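PDB 5M2Y: TssK C from Escherichia coli, which is a baseplate protein of the type VI secretion system whose C-terminal domain, the part described here, probably takes part in binding the membrane complex. Local coordinates for residues V70-V75 / F91-S96; D29-V34 / F125-T130; Q49-G54 / C109-P114; E42-F47 / E87-A92; S33-M38 / D119-L124. All coordinates share one frame; numbering follows the deposited sequence. Where two conformers were deposited one is given.

Contact 1 of 5, residues V70-V75 / F91-S96; sequences VIIRPV and FALDLS
Arg-73 takes hold of Asp-94 side-on, NE and NH2 both donating to the single oxygen OD2, with NE to OD2 at 2.9 Å and NH2 to OD2 also at 2.9 Å. This salt bridge lies diagonally across an antiparallel strand pair, in which strand 70-75, outermost in the sheet, runs alongside strand 89-95. NE meets the anti lone pair of OD2; the oxygen sits in the guanidinium plane, whereas the carboxylate is turned 53° against it. One face of the guanidinium lies over Ile-71 CG2, which is 3.8 Å from the plane below its centre. Two hydrogen-bonded pairs fix the backbone: Asp-94 N reaches Ile-71 O at 2.7 Å, with the reverse bond alongside, and Arg-73 and Ala-92 exchange a similar couple. Val-75 CG1 touches Ala-92 CB at 3.8 Å. The apolar face of the pair carries Val-70, Ile-72, Pro-74, Phe-91, Leu-93 and Leu-95; helix 40-50 packs on Ile-72, Pro-74 and Phe-91, helix 97-106 on Val-70 and Leu-95. Here Ile-72 splits its branches: CG2, anti to the backbone N, packs on Phe-91 CB at 3.6 Å, while CG1 lies beside Leu-93 CD2. Pro-74 CB rests against Phe-91 CE2. At the far end Val-70 and Leu-95 point the same way, side by side, and Leu-95 CD2 touches both methyls of Val-70, CG2 at 3.8 Å.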
# COMPACT_ATOMS: atom_id res chain seq x y z
N VAL A 70 4.68 3.05 -9.03
CA VAL A 70 3.66 3.03 -7.99
C VAL A 70 3.23 4.47 -7.76
O VAL A 70 4.04 5.30 -7.35
CB VAL A 70 4.16 2.35 -6.70
CG1 VAL A 70 3.05 2.29 -5.64
CG2 VAL A 70 4.70 0.96 -6.98
N ILE A 71 1.97 4.78 -8.11
CA ILE A 71 1.43 6.11 -7.90
C ILE A 71 0.35 5.97 -6.85
O ILE A 71 -0.59 5.21 -7.03
CB ILE A 71 0.89 6.77 -9.19
CG1 ILE A 71 1.96 6.84 -10.28
CG2 ILE A 71 0.35 8.18 -8.89
CD1 ILE A 71 1.42 7.12 -11.70
N ILE A 72 0.52 6.68 -5.74
CA ILE A 72 -0.44 6.66 -4.65
C ILE A 72 -1.41 7.80 -4.89
O ILE A 72 -1.00 8.95 -4.98
CB ILE A 72 0.29 6.73 -3.28
CG1 ILE A 72 1.17 5.47 -3.08
CG2 ILE A 72 -0.72 6.90 -2.14
CD1 ILE A 72 2.13 5.53 -1.88
N ARG A 73 -2.69 7.48 -5.05
CA ARG A 73 -3.69 8.50 -5.31
C ARG A 73 -4.73 8.57 -4.20
O ARG A 73 -5.32 7.54 -3.87
CB ARG A 73 -4.42 8.26 -6.63
CG ARG A 73 -3.53 8.10 -7.83
CD ARG A 73 -4.31 8.24 -9.11
NE ARG A 73 -3.51 7.90 -10.29
CZ ARG A 73 -2.77 8.77 -10.95
NH1 ARG A 73 -2.73 10.04 -10.59
NH2 ARG A 73 -2.06 8.36 -12.00
N PRO A 74 -5.01 9.77 -3.64
CA PRO A 74 -6.05 9.86 -2.62
C PRO A 74 -7.41 9.58 -3.27
O PRO A 74 -7.65 9.99 -4.41
CB PRO A 74 -5.93 11.29 -2.10
CG PRO A 74 -5.36 12.05 -3.21
CD PRO A 74 -4.43 11.10 -3.92
N VAL A 75 -8.24 8.81 -2.58
CA VAL A 75 -9.57 8.45 -3.07
C VAL A 75 -10.62 8.88 -2.06
O VAL A 75 -10.33 9.01 -0.86
CB VAL A 75 -9.72 6.96 -3.45
CG1 VAL A 75 -8.83 6.57 -4.62
CG2 VAL A 75 -9.44 6.07 -2.25
N PHE A 91 -6.26 5.58 -0.03
CA PHE A 91 -5.44 5.80 -1.22
C PHE A 91 -5.42 4.59 -2.10
O PHE A 91 -5.30 3.47 -1.62
CB PHE A 91 -4.00 6.15 -0.83
CG PHE A 91 -3.84 7.31 0.12
CD1 PHE A 91 -3.92 7.12 1.49
CD2 PHE A 91 -3.61 8.60 -0.35
CE1 PHE A 91 -3.81 8.21 2.37
CE2 PHE A 91 -3.50 9.68 0.53
CZ PHE A 91 -3.60 9.48 1.89
N ALA A 92 -5.50 4.80 -3.40
CA ALA A 92 -5.39 3.71 -4.35
C ALA A 92 -3.95 3.58 -4.78
O ALA A 92 -3.24 4.57 -4.88
CB ALA A 92 -6.23 3.99 -5.58
N LEU A 93 -3.52 2.34 -5.03
CA LEU A 93 -2.20 2.11 -5.60
C LEU A 93 -2.41 1.97 -7.11
O LEU A 93 -3.03 1.02 -7.57
CB LEU A 93 -1.54 0.85 -5.03
CG LEU A 93 -1.26 0.81 -3.53
CD1 LEU A 93 -0.51 -0.45 -3.19
CD2 LEU A 93 -0.48 2.05 -3.05
N ASP A 94 -1.96 2.98 -7.85
CA ASP A 94 -2.05 2.98 -9.30
C ASP A 94 -0.73 2.35 -9.75
O ASP A 94 0.31 3.00 -9.77
CB ASP A 94 -2.24 4.40 -9.86
CG ASP A 94 -2.56 4.46 -11.34
OD1 ASP A 94 -2.48 3.41 -12.01
OD2 ASP A 94 -2.84 5.57 -11.84
N LEU A 95 -0.78 1.04 -10.04
CA LEU A 95 0.39 0.27 -10.41
C LEU A 95 0.60 0.14 -11.91
O LEU A 95 -0.35 -0.10 -12.66
CB LEU A 95 0.33 -1.12 -9.79
CG LEU A 95 0.10 -1.22 -8.26
CD1 LEU A 95 -0.19 -2.66 -7.83
CD2 LEU A 95 1.28 -0.63 -7.49
N SER A 96 1.86 0.27 -12.34
CA SER A 96 2.26 0.04 -13.72
C SER A 96 2.23 -1.49 -13.93
O SER A 96 2.12 -2.24 -12.95
CB SER A 96 3.68 0.57 -13.96
OG SER A 96 4.66 -0.22 -13.32

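Contact 2 of 5, residues D29-V34 / F125-T130; sequences DFWLSV and FAVLRT
Trp-31 reaches obliquely across to Val-127, its six-membered ring doing the touching: CZ3 comes to 3.4 Å from Val-127 CG2, a tight fit. The indole leaves its strand with CG anti to the carbonyl carbon (chi1 -78°), and the valine methyl that meets it is likewise anti to its own carbonyl carbon. Next along the same face, Phe-125 presents an edge to Ser-33, whose CB lies in the ring plane 3.9 Å from CE1; Ser-33 OG itself turns to Asn-88, and Phe-5 of strand 3-11 meets the Phe-125 ring edge-to-face. On the other face Phe-30 CE2 packs on Ala-126 CB at 3.7 Å. The frame beneath is an antiparallel pair in the middle of the sheet, strand 28-35 against strand 121-128. Trp-31 and Phe-125 form one hydrogen-bonded pair, Asp-29 and Val-127 another, in which Val-127 N meets Asp-29 O at 2.8 Å. Beyond it Asp-29 and Arg-129 cross at about a right angle, carboxylate and guanidinium planes 72° apart; their salt bridge rests on a weak, bent bond, Arg-129 NH1 to Asp-29 OD1 at 3.2 Å. The other carboxylate oxygen of Asp-29, OD2, lies against Arg-129 CD at 3.4 Å and accepts a hydrogen bond from a water, which donates another to Val-127 O at 2.7 Å.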
# COMPACT_ATOMS: atom_id res chain seq x y z
N ASP A 29 -6.86 -4.99 -7.51
CA ASP A 29 -6.45 -3.60 -7.36
C ASP A 29 -6.29 -3.38 -5.87
O ASP A 29 -7.04 -3.95 -5.08
CB ASP A 29 -7.47 -2.65 -7.97
CG ASP A 29 -7.62 -2.86 -9.47
OD1 ASP A 29 -6.59 -2.75 -10.20
OD2 ASP A 29 -8.76 -3.07 -9.92
N PHE A 30 -5.29 -2.59 -5.49
CA PHE A 30 -4.93 -2.38 -4.10
C PHE A 30 -5.20 -0.99 -3.58
O PHE A 30 -5.10 -0.01 -4.31
CB PHE A 30 -3.45 -2.73 -3.91
CG PHE A 30 -3.08 -4.15 -4.24
CD1 PHE A 30 -2.79 -4.53 -5.55
CD2 PHE A 30 -3.00 -5.11 -3.25
CE1 PHE A 30 -2.46 -5.84 -5.85
CE2 PHE A 30 -2.67 -6.43 -3.56
CZ PHE A 30 -2.38 -6.78 -4.86
N TRP A 31 -5.53 -0.91 -2.28
CA TRP A 31 -5.77 0.34 -1.57
C TRP A 31 -5.13 0.31 -0.21
O TRP A 31 -5.12 -0.72 0.47
CB TRP A 31 -7.27 0.60 -1.34
CG TRP A 31 -8.00 1.09 -2.53
CD1 TRP A 31 -8.33 2.38 -2.82
CD2 TRP A 31 -8.56 0.29 -3.57
NE1 TRP A 31 -9.03 2.44 -3.99
CE2 TRP A 31 -9.17 1.17 -4.49
CE3 TRP A 31 -8.58 -1.08 -3.83
CZ2 TRP A 31 -9.79 0.70 -5.65
CZ3 TRP A 31 -9.19 -1.54 -4.97
CH2 TRP A 31 -9.81 -0.66 -5.86
N LEU A 32 -4.65 1.47 0.21
CA LEU A 32 -4.11 1.68 1.54
C LEU A 32 -5.09 2.50 2.37
O LEU A 32 -5.69 3.46 1.88
CB LEU A 32 -2.76 2.42 1.46
CG LEU A 32 -1.54 1.63 1.00
CD1 LEU A 32 -0.37 2.56 0.73
CD2 LEU A 32 -1.17 0.53 2.00
N SER A 33 -5.28 2.09 3.62
CA SER A 33 -6.11 2.82 4.59
C SER A 33 -5.10 3.33 5.62
O SER A 33 -4.29 2.55 6.11
CB SER A 33 -7.15 1.90 5.23
OG SER A 33 -7.74 2.49 6.37
N VAL A 34 -5.07 4.65 5.83
CA VAL A 34 -4.05 5.29 6.67
C VAL A 34 -4.64 6.13 7.80
O VAL A 34 -5.53 6.93 7.57
CB VAL A 34 -3.10 6.17 5.79
CG1 VAL A 34 -1.89 6.66 6.57
CG2 VAL A 34 -2.68 5.45 4.52
N PHE A 125 -5.69 -3.44 1.52
CA PHE A 125 -6.84 -4.18 1.01
C PHE A 125 -6.68 -4.37 -0.51
O PHE A 125 -6.22 -3.46 -1.19
CB PHE A 125 -8.15 -3.39 1.22
CG PHE A 125 -8.55 -3.11 2.64
CD1 PHE A 125 -8.11 -1.96 3.29
CD2 PHE A 125 -9.42 -3.96 3.32
CE1 PHE A 125 -8.49 -1.70 4.61
CE2 PHE A 125 -9.80 -3.69 4.63
CZ PHE A 125 -9.34 -2.57 5.27
N ALA A 126 -7.09 -5.53 -1.01
CA ALA A 126 -7.14 -5.81 -2.44
C ALA A 126 -8.59 -6.13 -2.78
O ALA A 126 -9.26 -6.84 -2.03
CB ALA A 126 -6.24 -6.98 -2.81
N VAL A 127 -9.05 -5.56 -3.86
CA VAL A 127 -10.38 -5.81 -4.32
C VAL A 127 -10.22 -6.69 -5.54
O VAL A 127 -9.57 -6.33 -6.45
CB VAL A 127 -11.12 -4.53 -4.65
CG1 VAL A 127 -12.47 -4.80 -5.26
CG2 VAL A 127 -11.29 -3.72 -3.40
N LEU A 128 -10.78 -7.88 -5.48
CA LEU A 128 -10.66 -8.79 -6.59
C LEU A 128 -11.51 -8.38 -7.78
O LEU A 128 -12.64 -8.02 -7.63
CB LEU A 128 -10.98 -10.22 -6.16
CG LEU A 128 -10.18 -10.71 -4.98
CD1 LEU A 128 -10.53 -12.09 -4.51
CD2 LEU A 128 -8.70 -10.61 -5.23
N ARG A 129 -10.94 -8.44 -8.96
CA ARG A 129 -11.65 -8.10 -10.17
C ARG A 129 -12.48 -9.26 -10.67
O ARG A 129 -12.04 -10.40 -10.61
CB ARG A 129 -10.66 -7.64 -11.26
CG ARG A 129 -9.89 -6.40 -10.88
CD ARG A 129 -9.04 -5.82 -11.95
NE ARG A 129 -7.97 -6.72 -12.32
CZ ARG A 129 -6.71 -6.35 -12.51
NH1 ARG A 129 -6.35 -5.11 -12.37
NH2 ARG A 129 -5.82 -7.24 -12.89
N THR A 130 -13.68 -8.94 -11.12
CA THR A 130 -14.67 -9.87 -11.71
C THR A 130 -14.58 -11.38 -11.37
O THR A 130 -14.00 -12.17 -12.10
CB THR A 130 -14.79 -9.65 -13.22
O HOH W 1 -10.46 -4.42 -8.20

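Contact 3 of 5, residues Q49-G54 / C109-P114; sequences QLCKAG and CTFYTP
Cys-51 lies against the carbonyl oxygen of Tyr-112 and reaches on toward Phe-111. Its CB lies 3.9 Å from Tyr-112 O; with SG anti to the backbone N (chi1 -179°), the sulfur stays near that carbonyl oxygen, 3.6 Å away, and reaches Phe-111 CB at 4.0 Å. From there SG stands obliquely to the Phe-111 ring, 5.4 Å from its centroid and 65° off the normal, a sulfur-aromatic contact. Behind the cysteine the helix ends, and Leu-50 crosses Pro-114 at about a right angle, Leu-50 CB against Pro-114 CG at 3.8 Å. Ahead of it an antiparallel pair begins: Lys-52 and Tyr-112 exchange two backbone bonds, Tyr-112 N to Lys-52 O at 2.8 Å, and Gly-54 N donates to Thr-110 O from well above the carbonyl plane. Thr-110 OG1 presses close on Gly-54 CA, at 3.1 Å. A water links the strands further on, donating to Gly-54 O and accepting from Thr-110 N. Strand 52-54 thus leaves helix 40-50 to become an outermost strand of the sheet beside strand 108-112, whose other neighbour is strand 14-18. Cys-51 and Ala-53 also touch Ile-72 and Val-70 of strand 70-75.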
# COMPACT_ATOMS: atom_id res chain seq x y z
N GLN A 49 3.38 11.52 -1.54
CA GLN A 49 4.78 11.90 -1.77
C GLN A 49 5.72 11.37 -0.71
O GLN A 49 6.89 11.18 -0.99
CB GLN A 49 4.92 13.41 -1.92
CG GLN A 49 4.34 13.89 -3.23
CD GLN A 49 4.69 15.30 -3.57
OE1 GLN A 49 4.20 16.23 -2.93
NE2 GLN A 49 5.51 15.49 -4.59
N LEU A 50 5.22 11.13 0.51
CA LEU A 50 6.02 10.62 1.61
C LEU A 50 6.14 9.10 1.62
O LEU A 50 7.23 8.58 1.87
CB LEU A 50 5.50 11.11 2.96
CG LEU A 50 5.70 12.60 3.23
CD1 LEU A 50 4.92 13.04 4.43
CD2 LEU A 50 7.17 12.94 3.43
N CYS A 51 5.04 8.39 1.34
CA CYS A 51 5.05 6.94 1.32
C CYS A 51 5.67 6.45 0.03
O CYS A 51 5.28 6.90 -1.04
CB CYS A 51 3.64 6.38 1.52
SG CYS A 51 3.56 4.57 1.54
N LYS A 52 6.62 5.52 0.14
CA LYS A 52 7.30 4.96 -1.02
C LYS A 52 7.22 3.45 -1.01
O LYS A 52 7.49 2.82 0.00
CB LYS A 52 8.77 5.41 -1.04
CG LYS A 52 8.98 6.91 -1.05
CD LYS A 52 9.02 7.48 -2.48
CE LYS A 52 9.29 8.95 -2.25
NZ LYS A 52 8.50 9.88 -3.06
N ALA A 53 6.87 2.87 -2.16
CA ALA A 53 6.85 1.42 -2.30
C ALA A 53 8.29 0.95 -2.47
O ALA A 53 9.08 1.55 -3.20
CB ALA A 53 6.03 1.03 -3.51
N GLY A 54 8.64 -0.10 -1.74
CA GLY A 54 9.97 -0.68 -1.78
C GLY A 54 10.04 -1.79 -2.80
O GLY A 54 9.01 -2.34 -3.21
N CYS A 109 5.05 -7.22 -0.82
CA CYS A 109 5.05 -5.78 -1.05
C CYS A 109 5.58 -5.09 0.20
O CYS A 109 5.41 -5.60 1.30
CB CYS A 109 3.68 -5.27 -1.47
SG CYS A 109 2.41 -5.45 -0.21
N THR A 110 6.24 -3.95 0.02
CA THR A 110 6.79 -3.19 1.14
C THR A 110 6.50 -1.72 0.95
O THR A 110 6.45 -1.24 -0.18
CB THR A 110 8.30 -3.39 1.32
OG1 THR A 110 8.99 -2.82 0.23
CG2 THR A 110 8.70 -4.85 1.48
N PHE A 111 6.30 -1.01 2.06
CA PHE A 111 6.05 0.43 2.04
C PHE A 111 6.87 1.11 3.10
O PHE A 111 6.95 0.64 4.23
CB PHE A 111 4.56 0.75 2.27
CG PHE A 111 3.63 0.05 1.32
CD1 PHE A 111 3.32 0.61 0.09
CD2 PHE A 111 3.08 -1.18 1.64
CE1 PHE A 111 2.48 -0.06 -0.80
CE2 PHE A 111 2.24 -1.85 0.76
CZ PHE A 111 1.94 -1.28 -0.45
N TYR A 112 7.46 2.22 2.71
CA TYR A 112 8.24 3.05 3.59
C TYR A 112 7.37 4.20 4.01
O TYR A 112 6.78 4.87 3.16
CB TYR A 112 9.51 3.56 2.88
CG TYR A 112 10.18 4.72 3.56
CD1 TYR A 112 10.78 4.57 4.81
CD2 TYR A 112 10.24 5.97 2.96
CE1 TYR A 112 11.40 5.63 5.45
CE2 TYR A 112 10.87 7.04 3.59
CZ TYR A 112 11.44 6.87 4.83
OH TYR A 112 12.10 7.89 5.46
N THR A 113 7.30 4.44 5.32
CA THR A 113 6.57 5.57 5.86
C THR A 113 7.56 6.34 6.73
O THR A 113 7.98 5.80 7.75
CB THR A 113 5.32 5.14 6.63
OG1 THR A 113 5.68 4.24 7.68
CG2 THR A 113 4.26 4.51 5.74
N PRO A 114 7.99 7.56 6.32
CA PRO A 114 8.96 8.31 7.14
C PRO A 114 8.37 8.73 8.47
O PRO A 114 7.15 8.83 8.59
CB PRO A 114 9.29 9.53 6.27
CG PRO A 114 8.12 9.69 5.39
CD PRO A 114 7.61 8.32 5.12
O HOH W 2 6.45 -3.34 -2.97

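Contact 4 of 5, residues E42-F47 / E87-A92; sequences ELQTKF and ENQYFA
The helical segment carrying Leu-43, Gln-44 and Phe-47 runs in nearly the same direction as strand 89-92, the axes 24° apart and 9.0 Å distant. Phe-47 lies over one face of the Phe-91 ring: its CD2 stands 3.5 Å above the plane, over the centre, and the two ring planes are inclined at 34°, centroids 4.7 Å apart. Phe-47 CB also meets Phe-91 CZ at 3.6 Å. At the edge of the same ring, in its plane, Gln-44 O lies 3.8 Å from CE2. Leu-43 and Gln-89 slide past each other in opposite directions, Leu-43 CD2 on Gln-89 CG at 3.7 Å. The two glutamines cross at about a right angle, and a water lies between them, weakly bound by Gln-44 NE2, 3.1 Å from Gln-89 OE1 and 2.9 Å from Tyr-90 O. This is a helix laid on a sheet: helix 40-50 covers strand 89-95 together with its neighbours, Phe-47 also reaching Val-34 of strand 28-35 and Gln-44 touching Pro-74 of strand 70-75.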
# COMPACT_ATOMS: atom_id res chain seq x y z
N GLU A 42 -3.73 17.24 5.69
CA GLU A 42 -2.29 17.26 5.48
C GLU A 42 -1.81 15.88 5.06
O GLU A 42 -0.97 15.77 4.16
CB GLU A 42 -1.60 17.68 6.76
CG GLU A 42 -0.39 18.54 6.54
CD GLU A 42 0.28 18.87 7.86
OE1 GLU A 42 -0.45 19.24 8.79
OE2 GLU A 42 1.51 18.69 7.97
N LEU A 43 -2.36 14.82 5.69
CA LEU A 43 -2.03 13.44 5.35
C LEU A 43 -2.44 13.15 3.90
O LEU A 43 -1.68 12.56 3.15
CB LEU A 43 -2.70 12.47 6.34
CG LEU A 43 -2.44 10.98 6.14
CD1 LEU A 43 -1.05 10.63 6.54
CD2 LEU A 43 -3.41 10.15 6.96
N GLN A 44 -3.63 13.62 3.49
CA GLN A 44 -4.15 13.42 2.14
C GLN A 44 -3.22 14.01 1.09
O GLN A 44 -2.98 13.39 0.05
CB GLN A 44 -5.52 14.08 1.99
CG GLN A 44 -6.24 13.68 0.73
CD GLN A 44 -7.61 14.30 0.65
OE1 GLN A 44 -7.80 15.50 0.91
NE2 GLN A 44 -8.57 13.48 0.22
N THR A 45 -2.76 15.23 1.37
CA THR A 45 -1.87 16.03 0.54
C THR A 45 -0.45 15.43 0.43
O THR A 45 0.06 15.31 -0.67
CB THR A 45 -1.86 17.46 1.11
OG1 THR A 45 -3.17 18.03 0.97
CG2 THR A 45 -0.81 18.36 0.47
N LYS A 46 0.15 15.05 1.57
CA LYS A 46 1.55 14.63 1.72
C LYS A 46 1.83 13.13 1.63
O LYS A 46 2.89 12.78 1.12
CB LYS A 46 2.09 15.16 3.05
CG LYS A 46 2.14 16.68 3.11
CD LYS A 46 2.82 17.11 4.39
CE LYS A 46 2.86 18.60 4.60
NZ LYS A 46 3.45 18.91 5.92
N PHE A 47 0.92 12.27 2.11
CA PHE A 47 1.11 10.81 2.07
C PHE A 47 1.51 10.29 0.67
O PHE A 47 2.46 9.51 0.61
CB PHE A 47 -0.09 10.04 2.63
CG PHE A 47 0.15 8.56 2.77
CD1 PHE A 47 0.81 8.05 3.89
CD2 PHE A 47 -0.29 7.67 1.81
CE1 PHE A 47 1.03 6.67 4.01
CE2 PHE A 47 -0.06 6.30 1.93
CZ PHE A 47 0.59 5.81 3.04
N GLU A 87 -11.67 8.97 10.84
CA GLU A 87 -10.38 9.67 10.78
C GLU A 87 -9.36 9.14 9.77
O GLU A 87 -8.29 9.73 9.61
CB GLU A 87 -9.76 9.71 12.18
CG GLU A 87 -10.35 10.83 13.03
CD GLU A 87 -10.31 10.63 14.54
OE1 GLU A 87 -9.37 10.00 15.08
OE2 GLU A 87 -11.17 11.24 15.20
N ASN A 88 -9.67 8.03 9.09
CA ASN A 88 -8.77 7.46 8.10
C ASN A 88 -8.82 8.11 6.74
O ASN A 88 -9.84 8.68 6.33
CB ASN A 88 -8.98 5.98 7.94
CG ASN A 88 -8.36 5.20 9.04
OD1 ASN A 88 -8.28 5.64 10.20
ND2 ASN A 88 -7.93 4.01 8.74
N GLN A 89 -7.70 8.01 6.03
CA GLN A 89 -7.55 8.50 4.68
C GLN A 89 -7.28 7.30 3.81
O GLN A 89 -6.53 6.42 4.21
CB GLN A 89 -6.39 9.49 4.60
CG GLN A 89 -6.68 10.81 5.31
CD GLN A 89 -7.78 11.63 4.69
OE1 GLN A 89 -8.01 11.61 3.47
NE2 GLN A 89 -8.43 12.45 5.50
N TYR A 90 -7.93 7.25 2.64
CA TYR A 90 -7.81 6.13 1.72
C TYR A 90 -7.07 6.51 0.46
O TYR A 90 -7.18 7.64 -0.01
CB TYR A 90 -9.18 5.50 1.43
CG TYR A 90 -9.84 4.99 2.69
CD1 TYR A 90 -10.58 5.83 3.51
CD2 TYR A 90 -9.67 3.68 3.10
CE1 TYR A 90 -11.14 5.38 4.70
CE2 TYR A 90 -10.23 3.22 4.29
CZ TYR A 90 -10.97 4.07 5.08
OH TYR A 90 -11.52 3.62 6.27
N PHE A 91 -6.26 5.58 -0.03
CA PHE A 91 -5.44 5.80 -1.22
C PHE A 91 -5.42 4.59 -2.10
O PHE A 91 -5.30 3.47 -1.62
CB PHE A 91 -4.00 6.15 -0.83
CG PHE A 91 -3.84 7.31 0.12
CD1 PHE A 91 -3.92 7.12 1.49
CD2 PHE A 91 -3.61 8.60 -0.35
CE1 PHE A 91 -3.81 8.21 2.37
CE2 PHE A 91 -3.50 9.68 0.53
CZ PHE A 91 -3.60 9.48 1.89
N ALA A 92 -5.50 4.80 -3.40
CA ALA A 92 -5.39 3.71 -4.35
C ALA A 92 -3.95 3.58 -4.78
O ALA A 92 -3.24 4.57 -4.88
CB ALA A 92 -6.23 3.99 -5.58
O HOH W 3 -7.40 10.44 0.70

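Contact 5 of 5, residues S33-M38 / D119-L124; sequences SVRSSM and DVKLEL
Ser-33 opens the antiparallel pairing with Glu-123, its N donating to Glu-123 O at 2.9 Å, while a water donates to both Ser-33 O and Lys-121 O. Val-34 turns to the opposite face, toward helix 40-50, and sets CG1 4.2 Å from Leu-122 CD1. Arg-35 exchanges backbone bonds with Lys-121. Its CG stands in the crowded position between the backbone N and the carbonyl carbon (chi1 54°), and the chain then runs side by side with Lys-121, bringing NH1 to 3.2 Å from Lys-121 CG. NE is held by Asn-88 OD1, and NH2 faces Glu-123 OE1 in a long salt bridge of 3.7 Å, guanidinium and carboxylate planes 87° apart. Past the strand, in the conformer given, Asp-119 N donates to Ser-37 OG at 3.2 Å. With Arg-85 NE close to Arg-35 NH2 and Lys-121 NZ, itself held by Leu-122 O, 5.5 Å from NH1, positive charge is likely to build up here; Glu-123 probably offsets it in part, through attraction at a distance rather than a firm bond.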
# COMPACT_ATOMS: atom_id res chain seq x y z
N SER A 33 -5.28 2.09 3.62
CA SER A 33 -6.11 2.82 4.59
C SER A 33 -5.10 3.33 5.62
O SER A 33 -4.29 2.55 6.11
CB SER A 33 -7.15 1.90 5.23
OG SER A 33 -7.74 2.49 6.37
N VAL A 34 -5.07 4.65 5.83
CA VAL A 34 -4.05 5.29 6.67
C VAL A 34 -4.64 6.13 7.80
O VAL A 34 -5.53 6.93 7.57
CB VAL A 34 -3.10 6.17 5.79
CG1 VAL A 34 -1.89 6.66 6.57
CG2 VAL A 34 -2.68 5.45 4.52
N ARG A 35 -4.09 5.94 8.99
CA ARG A 35 -4.43 6.75 10.15
C ARG A 35 -3.12 7.30 10.66
O ARG A 35 -2.08 6.64 10.58
CB ARG A 35 -5.22 6.01 11.22
CG ARG A 35 -4.61 4.73 11.72
CD ARG A 35 -5.62 3.94 12.53
NE ARG A 35 -6.67 3.36 11.70
CZ ARG A 35 -6.61 2.15 11.15
NH1 ARG A 35 -5.55 1.38 11.35
NH2 ARG A 35 -7.61 1.70 10.41
N SER A 36 -3.17 8.53 11.12
CA SER A 36 -1.99 9.20 11.60
C SER A 36 -2.32 10.30 12.60
O SER A 36 -3.46 10.73 12.68
CB SER A 36 -1.24 9.78 10.42
OG SER A 36 0.06 10.08 10.87
N SER A 37 -1.30 10.75 13.36
CA SER A 37 -1.42 11.87 14.30
C SER A 37 -1.39 13.19 13.50
O SER A 37 -1.72 14.24 14.02
CB SER A 37 -0.30 11.81 15.34
OG SER A 37 0.97 11.73 14.72
N MET A 38 -0.99 13.11 12.21
CA MET A 38 -0.95 14.22 11.27
C MET A 38 -2.39 14.61 10.90
O MET A 38 -3.22 13.72 10.70
CB MET A 38 -0.22 13.77 9.99
CG MET A 38 0.02 14.84 8.96
SD MET A 38 0.85 14.16 7.53
CE MET A 38 1.45 15.56 6.84
N ASP A 119 2.71 9.13 14.08
CA ASP A 119 2.28 7.83 14.56
C ASP A 119 1.37 7.19 13.49
O ASP A 119 0.17 7.06 13.71
CB ASP A 119 1.56 7.98 15.91
CG ASP A 119 1.58 6.74 16.77
OD1 ASP A 119 1.49 5.62 16.21
OD2 ASP A 119 1.65 6.88 18.01
N VAL A 120 1.97 6.74 12.37
CA VAL A 120 1.22 6.20 11.24
C VAL A 120 0.86 4.70 11.39
O VAL A 120 1.62 3.90 11.93
CB VAL A 120 1.95 6.52 9.90
CG1 VAL A 120 3.23 5.71 9.76
CG2 VAL A 120 1.03 6.33 8.68
N LYS A 121 -0.35 4.36 10.93
CA LYS A 121 -0.83 2.99 10.87
C LYS A 121 -1.44 2.76 9.49
O LYS A 121 -2.24 3.56 9.02
CB LYS A 121 -1.75 2.60 12.04
CG LYS A 121 -2.44 1.22 11.98
CD LYS A 121 -1.52 0.03 11.76
CE LYS A 121 -2.31 -1.18 11.36
NZ LYS A 121 -1.50 -2.21 10.67
N LEU A 122 -0.98 1.70 8.84
CA LEU A 122 -1.38 1.29 7.50
C LEU A 122 -2.13 -0.03 7.48
O LEU A 122 -1.74 -0.97 8.17
CB LEU A 122 -0.14 1.10 6.63
CG LEU A 122 0.51 2.27 5.92
CD1 LEU A 122 0.84 3.43 6.81
CD2 LEU A 122 1.68 1.78 5.05
N GLU A 123 -3.12 -0.13 6.61
CA GLU A 123 -3.83 -1.38 6.35
C GLU A 123 -3.94 -1.49 4.82
O GLU A 123 -4.17 -0.48 4.16
CB GLU A 123 -5.19 -1.43 7.04
CG GLU A 123 -5.07 -1.55 8.55
CD GLU A 123 -6.37 -1.84 9.30
OE1 GLU A 123 -7.46 -1.58 8.74
OE2 GLU A 123 -6.29 -2.31 10.45
N LEU A 124 -3.68 -2.69 4.26
CA LEU A 124 -3.72 -2.90 2.81
C LEU A 124 -4.85 -3.85 2.49
O LEU A 124 -5.01 -4.88 3.15
CB LEU A 124 -2.37 -3.46 2.31
CG LEU A 124 -2.24 -3.79 0.81
CD1 LEU A 124 -2.25 -2.53 -0.04
CD2 LEU A 124 -0.97 -4.57 0.56
O HOH W 4 -4.75 2.06 8.77

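Among these contacts, followed from the N terminus, strand 28-35 comes first: contact 2 closes the longest loop, bringing it to the C-terminal strand 121-128, and contact 5 continues the same pairing over a slightly shorter span. Everything else falls within these two. Helix 40-50 starts contact 4, which lays it on strand 89-95; contact 3 begins where that helix ends and reaches strand 108-112, so contacts 4 and 3 cross along the chain. Contact 1 lies within contact 3, joining strands 70-75 and 89-95, and shares Phe-91 and Ala-92 with contact 4. Backbone bonds between strands 28-35 and 89-95 unite contacts 1, 2, 4 and 5 in one antiparallel sheet, whose two outermost strands belong to contacts 1 and 3.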